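Side-chain contacts in isoaspartyl dipeptidase (Fervidobacterium islandicum, PDB 7CDH), which probably hydrolyses isoaspartyl (beta-aspartyl) dipeptides as a zinc-dependent amidohydrolase-family peptidase, consistent with a role in protein repair: residues 205-208 with 209-213; 214-217 with 218-221; 230-233 with 234-238; 178-181 with 182-186; 199-202 with 203-206. All coordinates share one frame; numbering follows the deposited sequence.

Interaction 1: residues 205-208 with 209-213; sequences YLFD and IIEKT
F207 and I210 meet along one flank of helix 204-212, where I210 CD1 approaches the F207 ring obliquely, 4.2 Å from F207 CD1. I210 holds CG1 between its backbone N and carbonyl carbon (chi1 64°), which turns the CG1-CD1 branch back along the F207 carbonyl and leaves CG2 for L220 and I217. The tight side belongs to the buried L206 and I209: L206 packs on P222 and F238, while the CG1-CD1 branch of I209 lies beside the Y205 carbonyl, and I172 and L173 of helix 169-186 cover it. In the backbone I209 N is bonded to Y205 O at 2.9 Å and E211 N to F207 O at 2.9 Å, while the bond from I210 N to L206 O is weak.

The solvent flank is looser. K212 runs extended alongside D208, its CD 4.0 Å from D208 CB, yet K212 NZ stays 4.6 Å from D208 OD1, too far for a salt bridge, so any attraction is probably weak. E211 leans over the F207 carbonyl and spends OE2 on a salt bridge to R241. The T213 hydroxyl OG1 donates to I209 O at 2.8 Å and accepts from I215 N, tying the last turn to the following loop. This is nearly the whole of a short amphipathic helix and its C-terminal exit, in a beta-alpha-beta crossover of the TIM-barrel amidohydrolase fold.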
loop_
_atom_site.group_PDB
_atom_site.type_symbol
_atom_site.label_atom_id
_atom_site.label_comp_id
_atom_site.label_asym_id
_atom_site.label_seq_id
_atom_site.Cartn_x
_atom_site.Cartn_y
_atom_site.Cartn_z
ATOM N N TYR A 205 -8.311 -28.572 16.974
ATOM C CA TYR A 205 -7.572 -27.302 17.170
ATOM C C TYR A 205 -7.921 -26.672 18.517
ATOM O O TYR A 205 -7.030 -26.026 19.090
ATOM C CB TYR A 205 -7.926 -26.316 16.059
ATOM C CG TYR A 205 -7.269 -26.571 14.731
ATOM C CD1 TYR A 205 -6.188 -27.426 14.584
ATOM C CD2 TYR A 205 -7.702 -25.875 13.624
ATOM C CE1 TYR A 205 -5.568 -27.604 13.357
ATOM C CE2 TYR A 205 -7.096 -26.039 12.392
ATOM C CZ TYR A 205 -6.025 -26.900 12.256
ATOM O OH TYR A 205 -5.464 -27.013 11.025
ATOM N N LEU A 206 -9.166 -26.810 18.988
ATOM C CA LEU A 206 -9.607 -26.163 20.256
ATOM C C LEU A 206 -8.876 -26.819 21.436
ATOM O O LEU A 206 -8.380 -26.075 22.328
ATOM C CB LEU A 206 -11.131 -26.195 20.392
ATOM C CG LEU A 206 -11.871 -25.060 19.681
ATOM C CD1 LEU A 206 -11.687 -25.119 18.180
ATOM C CD2 LEU A 206 -13.355 -25.092 19.993
ATOM N N PHE A 207 -8.744 -28.141 21.402
ATOM C CA PHE A 207 -7.990 -28.934 22.401
ATOM C C PHE A 207 -6.508 -28.577 22.285
ATOM O O PHE A 207 -5.863 -28.414 23.363
ATOM C CB PHE A 207 -8.271 -30.430 22.234
ATOM C CG PHE A 207 -9.640 -30.836 22.728
ATOM C CD1 PHE A 207 -9.983 -30.688 24.059
ATOM C CD2 PHE A 207 -10.585 -31.367 21.870
ATOM C CE1 PHE A 207 -11.239 -31.054 24.514
ATOM C CE2 PHE A 207 -11.834 -31.743 22.330
ATOM C CZ PHE A 207 -12.168 -31.564 23.647
ATOM N N ASP A 208 -5.998 -28.408 21.055
ATOM C CA ASP A 208 -4.577 -28.043 20.801
ATOM C C ASP A 208 -4.268 -26.677 21.428
ATOM O O ASP A 208 -3.236 -26.545 22.111
ATOM C CB ASP A 208 -4.222 -28.024 19.317
ATOM C CG ASP A 208 -4.206 -29.379 18.627
ATOM O OD1 ASP A 208 -4.146 -30.423 19.337
ATOM O OD2 ASP A 208 -4.281 -29.376 17.372
ATOM N N ILE A 209 -5.168 -25.711 21.303
ATOM C CA ILE A 209 -4.945 -24.358 21.885
ATOM C C ILE A 209 -4.808 -24.463 23.418
ATOM O O ILE A 209 -3.874 -23.852 23.979
ATOM C CB ILE A 209 -6.070 -23.397 21.451
ATOM C CG1 ILE A 209 -6.073 -23.175 19.936
ATOM C CG2 ILE A 209 -5.954 -22.100 22.209
ATOM C CD1 ILE A 209 -7.388 -22.665 19.398
ATOM N N ILE A 210 -5.734 -25.126 24.107
ATOM C CA ILE A 210 -5.745 -25.125 25.598
ATOM C C ILE A 210 -4.629 -26.032 26.153
ATOM O O ILE A 210 -4.089 -25.708 27.224
ATOM C CB ILE A 210 -7.120 -25.518 26.141
ATOM C CG1 ILE A 210 -7.496 -26.956 25.761
ATOM C CG2 ILE A 210 -8.153 -24.490 25.698
ATOM C CD1 ILE A 210 -8.703 -27.472 26.503
ATOM N N GLU A 211 -4.254 -27.096 25.448
ATOM C CA GLU A 211 -3.222 -28.041 25.936
ATOM C C GLU A 211 -1.837 -27.427 25.736
ATOM O O GLU A 211 -1.016 -27.583 26.628
ATOM C CB GLU A 211 -3.388 -29.408 25.269
ATOM C CG GLU A 211 -4.545 -30.191 25.872
ATOM C CD GLU A 211 -5.144 -31.302 25.028
ATOM O OE1 GLU A 211 -4.586 -31.625 23.955
ATOM O OE2 GLU A 211 -6.179 -31.843 25.448
ATOM N N LYS A 212 -1.602 -26.720 24.635
ATOM C CA LYS A 212 -0.238 -26.325 24.197
ATOM C C LYS A 212 0.049 -24.852 24.493
ATOM O O LYS A 212 1.186 -24.433 24.269
ATOM C CB LYS A 212 -0.070 -26.571 22.699
ATOM C CG LYS A 212 -0.286 -28.005 22.231
ATOM C CD LYS A 212 -0.460 -28.066 20.717
ATOM C CE LYS A 212 -0.022 -29.371 20.080
ATOM N NZ LYS A 212 0.272 -29.180 18.639
ATOM N N THR A 213 -0.926 -24.077 24.957
ATOM C CA THR A 213 -0.723 -22.637 25.238
ATOM C C THR A 213 -1.442 -22.248 26.523
ATOM O O THR A 213 -2.237 -23.044 27.034
ATOM C CB THR A 213 -1.176 -21.725 24.076
ATOM O OG1 THR A 213 -2.556 -21.428 24.246
ATOM C CG2 THR A 213 -0.946 -22.307 22.699
#

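Interaction 2: residues 214-217 with 218-221; sequences EIPI and QHLY
P216 and H219 lie side by side and point the same way, the proline ring flanking the imidazole with P216 CD 4.1 Å from H219 CD2. The carbonyl of P216 faces the same rim of the histidine: P216 O sits at the ring edge, near its plane, 3.6 Å from H219 CD2. The two ring nitrogens are used elsewhere, ND1 in a hydrogen bond with G190 O and NE2 in a weak one with R180 NH1, which helps fix the turn of the imidazole.

I217 and Q218 are set differently, crossing at about a right angle. A bend in the glutamine chain (chi2 87°) folds its amide back over the isoleucine, so that Q218 NE2 stands 4.0 Å from I217 CG2 while OE1 comes up to P216 CB. I217 sends CG1 anti to its backbone N (chi1 -165°), away from the glutamine and into the interior against F238.

The backbone turn is closed by one bond and a water. L220 N donates to I217 O at 3.2 Å, but from above the carbonyl plane, 50° out of it. The same oxygen takes a second bond from a water, 2.7 Å from I217 O, which also donates to L220 O and so bridges the start of the strand to the turn. L220 itself packs on I209 and V176 of two neighbouring helices. The 3-10 turn belongs to the alpha-beta loop between helix 204-212 and strand 220-223 of the TIM barrel, at the opposite end of the strand from the zinc ligand H224.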
loop_
_atom_site.group_PDB
_atom_site.type_symbol
_atom_site.label_atom_id
_atom_site.label_comp_id
_atom_site.label_asym_id
_atom_site.label_seq_id
_atom_site.Cartn_x
_atom_site.Cartn_y
_atom_site.Cartn_z
ATOM N N GLU A 214 -1.244 -20.995 26.918
ATOM C CA GLU A 214 -1.730 -20.373 28.173
ATOM C C GLU A 214 -3.125 -19.758 27.936
ATOM O O GLU A 214 -3.573 -18.975 28.810
ATOM C CB GLU A 214 -0.736 -19.278 28.593
ATOM C CG GLU A 214 0.755 -19.642 28.470
ATOM C CD GLU A 214 1.404 -19.570 27.082
ATOM O OE1 GLU A 214 0.824 -18.961 26.131
ATOM O OE2 GLU A 214 2.493 -20.157 26.941
ATOM N N ILE A 215 -3.756 -20.025 26.782
ATOM C CA ILE A 215 -5.000 -19.317 26.362
ATOM C C ILE A 215 -6.189 -19.990 27.034
ATOM O O ILE A 215 -6.377 -21.208 26.957
ATOM C CB ILE A 215 -5.152 -19.238 24.836
ATOM C CG1 ILE A 215 -4.190 -18.197 24.252
ATOM C CG2 ILE A 215 -6.591 -18.924 24.493
ATOM C CD1 ILE A 215 -4.029 -18.254 22.755
ATOM N N PRO A 216 -6.957 -19.221 27.822
ATOM C CA PRO A 216 -8.067 -19.788 28.568
ATOM C C PRO A 216 -9.169 -20.271 27.615
ATOM O O PRO A 216 -9.418 -19.608 26.591
ATOM C CB PRO A 216 -8.587 -18.645 29.444
ATOM C CG PRO A 216 -7.581 -17.520 29.335
ATOM C CD PRO A 216 -6.755 -17.787 28.096
ATOM N N ILE A 217 -9.867 -21.330 28.034
ATOM C CA ILE A 217 -10.884 -22.065 27.227
ATOM C C ILE A 217 -12.116 -21.182 26.945
ATOM O O ILE A 217 -12.850 -21.496 25.973
ATOM C CB ILE A 217 -11.217 -23.420 27.904
ATOM C CG1 ILE A 217 -11.953 -24.364 26.957
ATOM C CG2 ILE A 217 -11.969 -23.260 29.225
ATOM C CD1 ILE A 217 -12.282 -25.691 27.591
ATOM N N GLN A 218 -12.331 -20.099 27.697
ATOM C CA GLN A 218 -13.596 -19.290 27.681
ATOM C C GLN A 218 -13.736 -18.411 26.415
ATOM O O GLN A 218 -14.818 -17.875 26.150
ATOM C CB GLN A 218 -13.659 -18.393 28.924
ATOM C CG GLN A 218 -13.833 -19.161 30.238
ATOM C CD GLN A 218 -12.572 -19.652 30.925
ATOM O OE1 GLN A 218 -11.433 -19.345 30.543
ATOM N NE2 GLN A 218 -12.776 -20.457 31.959
ATOM N N HIS A 219 -12.664 -18.187 25.682
ATOM C CA HIS A 219 -12.682 -17.399 24.435
ATOM C C HIS A 219 -13.141 -18.275 23.270
ATOM O O HIS A 219 -13.361 -17.709 22.212
ATOM C CB HIS A 219 -11.296 -16.819 24.158
ATOM C CG HIS A 219 -10.827 -15.883 25.214
ATOM N ND1 HIS A 219 -11.367 -14.605 25.364
ATOM C CD2 HIS A 219 -9.879 -16.034 26.171
ATOM C CE1 HIS A 219 -10.759 -14.005 26.374
ATOM N NE2 HIS A 219 -9.848 -14.873 26.898
ATOM N N LEU A 220 -13.197 -19.597 23.439
ATOM C CA LEU A 220 -13.347 -20.563 22.325
ATOM C C LEU A 220 -14.765 -21.097 22.367
ATOM O O LEU A 220 -15.111 -21.781 23.306
ATOM C CB LEU A 220 -12.337 -21.699 22.444
ATOM C CG LEU A 220 -10.884 -21.299 22.693
ATOM C CD1 LEU A 220 -10.020 -22.548 22.847
ATOM C CD2 LEU A 220 -10.331 -20.383 21.596
ATOM N N TYR A 221 -15.536 -20.785 21.346
ATOM C CA TYR A 221 -16.994 -20.927 21.346
ATOM C C TYR A 221 -17.357 -21.596 20.045
ATOM O O TYR A 221 -17.690 -20.914 19.096
ATOM C CB TYR A 221 -17.591 -19.534 21.455
ATOM C CG TYR A 221 -19.083 -19.486 21.615
ATOM C CD1 TYR A 221 -19.740 -20.273 22.551
ATOM C CD2 TYR A 221 -19.831 -18.594 20.879
ATOM C CE1 TYR A 221 -21.113 -20.187 22.731
ATOM C CE2 TYR A 221 -21.203 -18.501 21.039
ATOM C CZ TYR A 221 -21.848 -19.299 21.963
ATOM O OH TYR A 221 -23.193 -19.151 22.120
HETATM O O HOH W 1 -15.554 -21.967 25.939
#

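Interaction 3: residues 230-233 with 234-238; sequences KLFE and QGLEF
F232 and L236, one helical turn apart, carry the apolar side of this contact, and a short backbone bond joins the same two residues. L236 N donates to F232 O at 2.8 Å, lying in the carbonyl plane. L236 CG sits over one face of the phenyl ring, 4.1 Å from the F232 ring centroid and 27° off the normal, a CH-pi contact. The two methyls of the leucine lie by the CE2-CZ bond of the ring, one near each atom, L236 CD1 3.5 Å from F232 CE2 and L236 CD2 3.6 Å from F232 CZ. With CG anti to its backbone N (chi1 178°), F232 carries its ring out beside the leucine. With an alanine in place of F232, L236 would probably lose the ring face it rests on, and a gap would be likely to open toward I245 and L247.

The other amides are satisfied in the same i to i+4 pattern: Q234 N by K230 O at 3.1 Å, G235 N by L231 O at 2.8 Å, E237 N by E233 O at 3.1 Å, and F238 N by Q234 O. Three side-chain polar groups find partners outside the segments. Q234 OE1 accepts from I203 N, with L231 CD1 beside it, E237 OE1 forms a salt bridge with R241 NE, and K230 NZ is bonded to a glycerol. Helix 229-240 thus lies between two helices: F232 and L236 face helix 264-273 through E270, F238 packs on L206 and F207 of helix 204-212, and F232 also packs on strand 245-248.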
loop_
_atom_site.group_PDB
_atom_site.type_symbol
_atom_site.label_atom_id
_atom_site.label_comp_id
_atom_site.label_asym_id
_atom_site.label_seq_id
_atom_site.Cartn_x
_atom_site.Cartn_y
_atom_site.Cartn_z
ATOM N N LYS A 230 -21.086 -37.931 17.605
ATOM C CA LYS A 230 -19.615 -38.002 17.790
ATOM C C LYS A 230 -19.092 -36.582 18.088
ATOM O O LYS A 230 -18.333 -36.403 19.072
ATOM C CB LYS A 230 -18.969 -38.690 16.585
ATOM C CG LYS A 230 -17.475 -38.956 16.739
ATOM C CD LYS A 230 -16.942 -40.138 15.920
ATOM C CE LYS A 230 -15.508 -39.959 15.457
ATOM N NZ LYS A 230 -15.428 -39.375 14.093
ATOM N N LEU A 231 -19.522 -35.575 17.328
ATOM C CA LEU A 231 -19.079 -34.182 17.595
ATOM C C LEU A 231 -19.599 -33.720 18.960
ATOM O O LEU A 231 -18.839 -33.032 19.694
ATOM C CB LEU A 231 -19.552 -33.231 16.494
ATOM C CG LEU A 231 -19.036 -31.807 16.628
ATOM C CD1 LEU A 231 -17.534 -31.788 16.877
ATOM C CD2 LEU A 231 -19.397 -31.003 15.402
ATOM N N PHE A 232 -20.851 -34.019 19.287
ATOM C CA PHE A 232 -21.442 -33.559 20.567
ATOM C C PHE A 232 -20.695 -34.183 21.748
ATOM O O PHE A 232 -20.442 -33.453 22.751
ATOM C CB PHE A 232 -22.940 -33.810 20.624
ATOM C CG PHE A 232 -23.523 -33.380 21.936
ATOM C CD1 PHE A 232 -23.592 -32.037 22.259
ATOM C CD2 PHE A 232 -23.938 -34.321 22.874
ATOM C CE1 PHE A 232 -24.150 -31.631 23.466
ATOM C CE2 PHE A 232 -24.466 -33.912 24.086
ATOM C CZ PHE A 232 -24.590 -32.572 24.373
ATOM N N GLU A 233 -20.250 -35.432 21.637
ATOM C CA GLU A 233 -19.483 -36.042 22.750
ATOM C C GLU A 233 -18.064 -35.421 22.803
ATOM O O GLU A 233 -17.603 -35.148 23.924
ATOM C CB GLU A 233 -19.736 -37.560 22.805
ATOM C CG GLU A 233 -19.206 -38.406 21.661
ATOM C CD GLU A 233 -19.653 -39.873 21.729
ATOM O OE1 GLU A 233 -18.808 -40.793 21.477
ATOM O OE2 GLU A 233 -20.857 -40.107 22.045
ATOM N N GLN A 234 -17.448 -35.007 21.690
ATOM C CA GLN A 234 -16.236 -34.134 21.741
ATOM C C GLN A 234 -16.608 -32.820 22.465
ATOM O O GLN A 234 -15.797 -32.295 23.293
ATOM C CB GLN A 234 -15.684 -33.885 20.338
ATOM C CG GLN A 234 -14.493 -34.735 19.885
ATOM C CD GLN A 234 -13.556 -33.964 18.946
ATOM O OE1 GLN A 234 -13.949 -33.338 17.938
ATOM N NE2 GLN A 234 -12.267 -33.970 19.279
ATOM N N GLY A 235 -17.812 -32.298 22.222
ATOM C CA GLY A 235 -18.316 -31.083 22.895
ATOM C C GLY A 235 -18.415 -31.226 24.406
ATOM O O GLY A 235 -17.995 -30.281 25.139
ATOM N N LEU A 236 -18.976 -32.339 24.898
ATOM C CA LEU A 236 -19.101 -32.568 26.367
ATOM C C LEU A 236 -17.715 -32.733 26.985
ATOM O O LEU A 236 -17.520 -32.273 28.113
ATOM C CB LEU A 236 -19.978 -33.780 26.660
ATOM C CG LEU A 236 -21.443 -33.622 26.284
ATOM C CD1 LEU A 236 -22.209 -34.888 26.605
ATOM C CD2 LEU A 236 -22.055 -32.415 26.969
ATOM N N GLU A 237 -16.749 -33.281 26.266
ATOM C CA GLU A 237 -15.380 -33.338 26.821
ATOM C C GLU A 237 -14.858 -31.904 26.959
ATOM O O GLU A 237 -14.193 -31.604 27.993
ATOM C CB GLU A 237 -14.459 -34.229 25.997
ATOM C CG GLU A 237 -13.069 -34.326 26.632
ATOM C CD GLU A 237 -13.056 -34.675 28.123
ATOM O OE1 GLU A 237 -12.263 -34.015 28.886
ATOM O OE2 GLU A 237 -13.868 -35.589 28.521
ATOM N N PHE A 238 -15.203 -31.031 26.002
ATOM C CA PHE A 238 -14.781 -29.607 25.986
ATOM C C PHE A 238 -15.466 -28.870 27.145
ATOM O O PHE A 238 -14.773 -28.078 27.836
ATOM C CB PHE A 238 -15.057 -29.000 24.601
ATOM C CG PHE A 238 -14.612 -27.577 24.418
ATOM C CD1 PHE A 238 -13.278 -27.276 24.263
ATOM C CD2 PHE A 238 -15.530 -26.545 24.408
ATOM C CE1 PHE A 238 -12.866 -25.968 24.098
ATOM C CE2 PHE A 238 -15.116 -25.230 24.248
ATOM C CZ PHE A 238 -13.784 -24.948 24.062
#

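Interaction 4: residues 178-181 with 182-186; sequences DIRV and GGMIS
The carbonyl oxygen of G182 is gripped twice by S186, which brings its hydroxyl OG to 2.9 Å from G182 O and its backbone N to 3.2 Å from the same atom, the two donors arriving from opposite faces of the carbonyl plane. The overlapping turns are held by i to i+4 bonds across the contact, among them G183 N to I179 O at 2.8 Å and I185 N to V181 O at 3.0 Å, the latter nearly along the C=O axis.

Over this backbone R180 and M184 cross aslant. The arginine, with CG anti to its backbone N (chi1 163°) and extended as far as NE, lays its guanidinium flat under the thioether: M184 SD stands 4.0 Å above the guanidinium plane of R180, over its centre. R180 NE is hydrogen-bonded to H162 O of the second subunit, which helps set the rotation of the flat group the sulfur rests on.

Next along the helix, V181 CG1 meets I185 CD1 at 3.9 Å, branch against branch, and both residues turn to helix 141-147 through M142 and V146. D178, a turn earlier, gives OD2 to a salt bridge with R131 of the second subunit, and M184 packs on E70 of that chain. The arrangement is that of an outer helix of the TIM barrel, the crossover between strands 151-159 and 191-196, used here also as a subunit interface.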
loop_
_atom_site.group_PDB
_atom_site.type_symbol
_atom_site.label_atom_id
_atom_site.label_comp_id
_atom_site.label_asym_id
_atom_site.label_seq_id
_atom_site.Cartn_x
_atom_site.Cartn_y
_atom_site.Cartn_z
ATOM N N ASP A 178 -5.010 -12.477 19.289
ATOM C CA ASP A 178 -5.325 -11.068 18.936
ATOM C C ASP A 178 -6.702 -10.704 19.509
ATOM O O ASP A 178 -6.835 -9.643 20.111
ATOM C CB ASP A 178 -5.167 -10.836 17.435
ATOM C CG ASP A 178 -3.702 -10.765 16.984
ATOM O OD1 ASP A 178 -2.788 -10.901 17.875
ATOM O OD2 ASP A 178 -3.458 -10.586 15.727
ATOM N N ILE A 179 -7.687 -11.573 19.427
ATOM C CA ILE A 179 -9.041 -11.198 19.887
ATOM C C ILE A 179 -9.066 -11.254 21.423
ATOM O O ILE A 179 -9.664 -10.361 22.035
ATOM C CB ILE A 179 -10.107 -12.044 19.167
ATOM C CG1 ILE A 179 -11.380 -11.232 18.892
ATOM C CG2 ILE A 179 -10.413 -13.316 19.928
ATOM C CD1 ILE A 179 -11.177 -10.050 17.958
ATOM N N ARG A 180 -8.322 -12.161 22.042
ATOM C CA ARG A 180 -8.169 -12.186 23.514
ATOM C C ARG A 180 -7.525 -10.885 23.981
ATOM O O ARG A 180 -8.042 -10.245 24.925
ATOM C CB ARG A 180 -7.380 -13.397 24.001
ATOM C CG ARG A 180 -6.856 -13.243 25.416
ATOM C CD ARG A 180 -6.517 -14.588 26.001
ATOM N NE ARG A 180 -5.989 -14.479 27.358
ATOM C CZ ARG A 180 -6.683 -14.098 28.439
ATOM N NH1 ARG A 180 -7.954 -13.748 28.356
ATOM N NH2 ARG A 180 -6.098 -14.058 29.622
ATOM N N VAL A 181 -6.433 -10.460 23.366
ATOM C CA VAL A 181 -5.758 -9.232 23.883
ATOM C C VAL A 181 -6.626 -8.002 23.593
ATOM O O VAL A 181 -6.744 -7.103 24.493
ATOM C CB VAL A 181 -4.332 -9.124 23.344
ATOM C CG1 VAL A 181 -3.783 -7.713 23.473
ATOM C CG2 VAL A 181 -3.453 -10.123 24.083
ATOM N N GLY A 182 -7.230 -7.963 22.406
ATOM C CA GLY A 182 -8.119 -6.857 22.041
ATOM C C GLY A 182 -9.286 -6.766 23.008
ATOM O O GLY A 182 -9.680 -5.645 23.353
ATOM N N GLY A 183 -9.821 -7.923 23.408
ATOM C CA GLY A 183 -10.845 -8.052 24.459
ATOM C C GLY A 183 -10.412 -7.425 25.774
ATOM O O GLY A 183 -11.221 -6.676 26.372
ATOM N N MET A 184 -9.191 -7.705 26.221
ATOM C CA MET A 184 -8.683 -7.208 27.523
ATOM C C MET A 184 -8.570 -5.669 27.479
ATOM O O MET A 184 -8.958 -5.014 28.449
ATOM C CB MET A 184 -7.318 -7.825 27.852
ATOM C CG MET A 184 -7.358 -9.335 28.012
ATOM S SD MET A 184 -5.749 -10.126 28.251
ATOM C CE MET A 184 -5.296 -9.455 29.849
ATOM N N ILE A 185 -8.033 -5.107 26.405
ATOM C CA ILE A 185 -7.821 -3.642 26.277
ATOM C C ILE A 185 -9.185 -2.936 26.306
ATOM O O ILE A 185 -9.297 -1.826 26.868
ATOM C CB ILE A 185 -7.031 -3.372 24.979
ATOM C CG1 ILE A 185 -5.610 -3.942 25.060
ATOM C CG2 ILE A 185 -7.009 -1.890 24.617
ATOM C CD1 ILE A 185 -4.864 -3.976 23.711
ATOM N N SER A 186 -10.193 -3.543 25.698
ATOM C CA SER A 186 -11.495 -2.912 25.396
ATOM C C SER A 186 -12.538 -3.263 26.478
ATOM O O SER A 186 -13.671 -2.735 26.435
ATOM C CB SER A 186 -11.937 -3.327 24.009
ATOM O OG SER A 186 -12.345 -4.679 23.983
#

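Interaction 5: residues 199-202 with 203-206; sequences GKRG and IEYL
Two overlapping beta turns and a helix N-cap make up this beta-alpha loop, with R201 and E204 meeting across it. A type I turn runs from G199 to G202 and a type II' turn from R201 to E204, the latter closed by E204 N donating to R201 O at 3.0 Å, nearly straight. G202 supplies the positive phi (45°) that suits glycine at this place in the turn. I203 then takes the N-cap position, and its carbonyl starts the helix by accepting from L206 N.

The side chains of R201 and E204 lie aslant, guanidinium and carboxylate planes 69° apart. Only the aliphatic part of the arginine touches: R201 CG is 3.7 Å from E204 OE2, whereas R201 NE remains 5.6 Å from that oxygen, so no salt bridge joins them. A bend at chi3 (-66°) turns the guanidinium elsewhere, and NH2 makes its salt bridge with E214 of the third subunit. Water bridges the turn to the first helical turn, donating to G202 O at 2.8 Å and accepting from Y205 N at 3.1 Å. G202 O is also bonded by S160 OG.

I203 faces inward, packing on V196 at the end of strand 191-196, which carries the zinc ligand H195, on P222 of strand 220-223 and on F238 of helix 229-240.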
loop_
_atom_site.group_PDB
_atom_site.type_symbol
_atom_site.label_atom_id
_atom_site.label_comp_id
_atom_site.label_asym_id
_atom_site.label_seq_id
_atom_site.Cartn_x
_atom_site.Cartn_y
_atom_site.Cartn_z
ATOM N N GLY A 199 -16.123 -32.466 9.099
ATOM C CA GLY A 199 -14.800 -33.073 8.903
ATOM C C GLY A 199 -14.339 -33.865 10.121
ATOM O O GLY A 199 -14.690 -33.501 11.263
ATOM N N LYS A 200 -13.509 -34.877 9.891
ATOM C CA LYS A 200 -13.114 -35.875 10.918
ATOM C C LYS A 200 -12.318 -35.184 12.019
ATOM O O LYS A 200 -12.403 -35.624 13.146
ATOM C CB LYS A 200 -12.378 -37.055 10.273
ATOM C CG LYS A 200 -13.321 -38.045 9.598
ATOM C CD LYS A 200 -12.606 -39.241 8.995
ATOM C CE LYS A 200 -13.121 -39.628 7.620
ATOM N NZ LYS A 200 -12.002 -39.917 6.689
ATOM N N ARG A 201 -11.612 -34.107 11.724
ATOM C CA ARG A 201 -10.803 -33.380 12.732
ATOM C C ARG A 201 -11.698 -32.715 13.792
ATOM O O ARG A 201 -11.187 -32.439 14.870
ATOM C CB ARG A 201 -9.901 -32.371 12.024
ATOM C CG ARG A 201 -8.721 -32.995 11.287
ATOM C CD ARG A 201 -7.947 -32.002 10.430
ATOM N NE ARG A 201 -8.757 -31.504 9.317
ATOM C CZ ARG A 201 -8.347 -30.656 8.367
ATOM N NH1 ARG A 201 -7.103 -30.210 8.372
ATOM N NH2 ARG A 201 -9.182 -30.267 7.408
ATOM N N GLY A 202 -12.982 -32.467 13.545
ATOM C CA GLY A 202 -13.877 -31.820 14.535
ATOM C C GLY A 202 -13.218 -30.614 15.204
ATOM O O GLY A 202 -12.711 -29.769 14.473
ATOM N N ILE A 203 -13.194 -30.560 16.546
ATOM C CA ILE A 203 -12.607 -29.472 17.364
ATOM C C ILE A 203 -11.227 -29.855 17.930
ATOM O O ILE A 203 -10.845 -29.281 18.966
ATOM C CB ILE A 203 -13.577 -29.005 18.459
ATOM C CG1 ILE A 203 -13.977 -30.104 19.449
ATOM C CG2 ILE A 203 -14.791 -28.320 17.829
ATOM C CD1 ILE A 203 -14.682 -29.568 20.718
ATOM N N GLU A 204 -10.445 -30.667 17.220
ATOM C CA GLU A 204 -8.988 -30.897 17.469
ATOM C C GLU A 204 -8.263 -29.578 17.836
ATOM O O GLU A 204 -7.622 -29.478 18.896
ATOM C CB GLU A 204 -8.379 -31.491 16.203
ATOM C CG GLU A 204 -7.300 -32.530 16.399
ATOM C CD GLU A 204 -7.155 -33.397 15.144
ATOM O OE1 GLU A 204 -7.771 -34.518 15.097
ATOM O OE2 GLU A 204 -6.478 -32.930 14.184
ATOM N N TYR A 205 -8.311 -28.572 16.974
ATOM C CA TYR A 205 -7.572 -27.302 17.170
ATOM C C TYR A 205 -7.921 -26.672 18.517
ATOM O O TYR A 205 -7.030 -26.026 19.090
ATOM C CB TYR A 205 -7.926 -26.316 16.059
ATOM C CG TYR A 205 -7.269 -26.571 14.731
ATOM C CD1 TYR A 205 -6.188 -27.426 14.584
ATOM C CD2 TYR A 205 -7.702 -25.875 13.624
ATOM C CE1 TYR A 205 -5.568 -27.604 13.357
ATOM C CE2 TYR A 205 -7.096 -26.039 12.392
ATOM C CZ TYR A 205 -6.025 -26.900 12.256
ATOM O OH TYR A 205 -5.464 -27.013 11.025
ATOM N N LEU A 206 -9.166 -26.810 18.988
ATOM C CA LEU A 206 -9.607 -26.163 20.256
ATOM C C LEU A 206 -8.876 -26.819 21.436
ATOM O O LEU A 206 -8.380 -26.075 22.328
ATOM C CB LEU A 206 -11.131 -26.195 20.392
ATOM C CG LEU A 206 -11.871 -25.060 19.681
ATOM C CD1 LEU A 206 -11.687 -25.119 18.180
ATOM C CD2 LEU A 206 -13.355 -25.092 19.993
HETATM O O HOH W 2 -10.266 -28.509 14.597
#

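Interactions 1 and 5 share Y205 and L206: interaction 5 starts helix 204-212 at its N-cap and interaction 1 runs along it to its end; interaction 2 then carries the chain into strand 220-223. F238 of interaction 3 touches residues of interactions 1, 2 and 5. Interaction 4 lies far from interaction 3, about 27 Å between centres, but touches interaction 2. Interactions 2 and 4 are buried, whereas 1, 3 and 5 each have an exposed flank. Backbone bonds with apolar packing on one side and charged chains on the other mark 1, aromatic-aliphatic packing 3, sulfur over guanidinium 4, turns and bridging water 2 and 5.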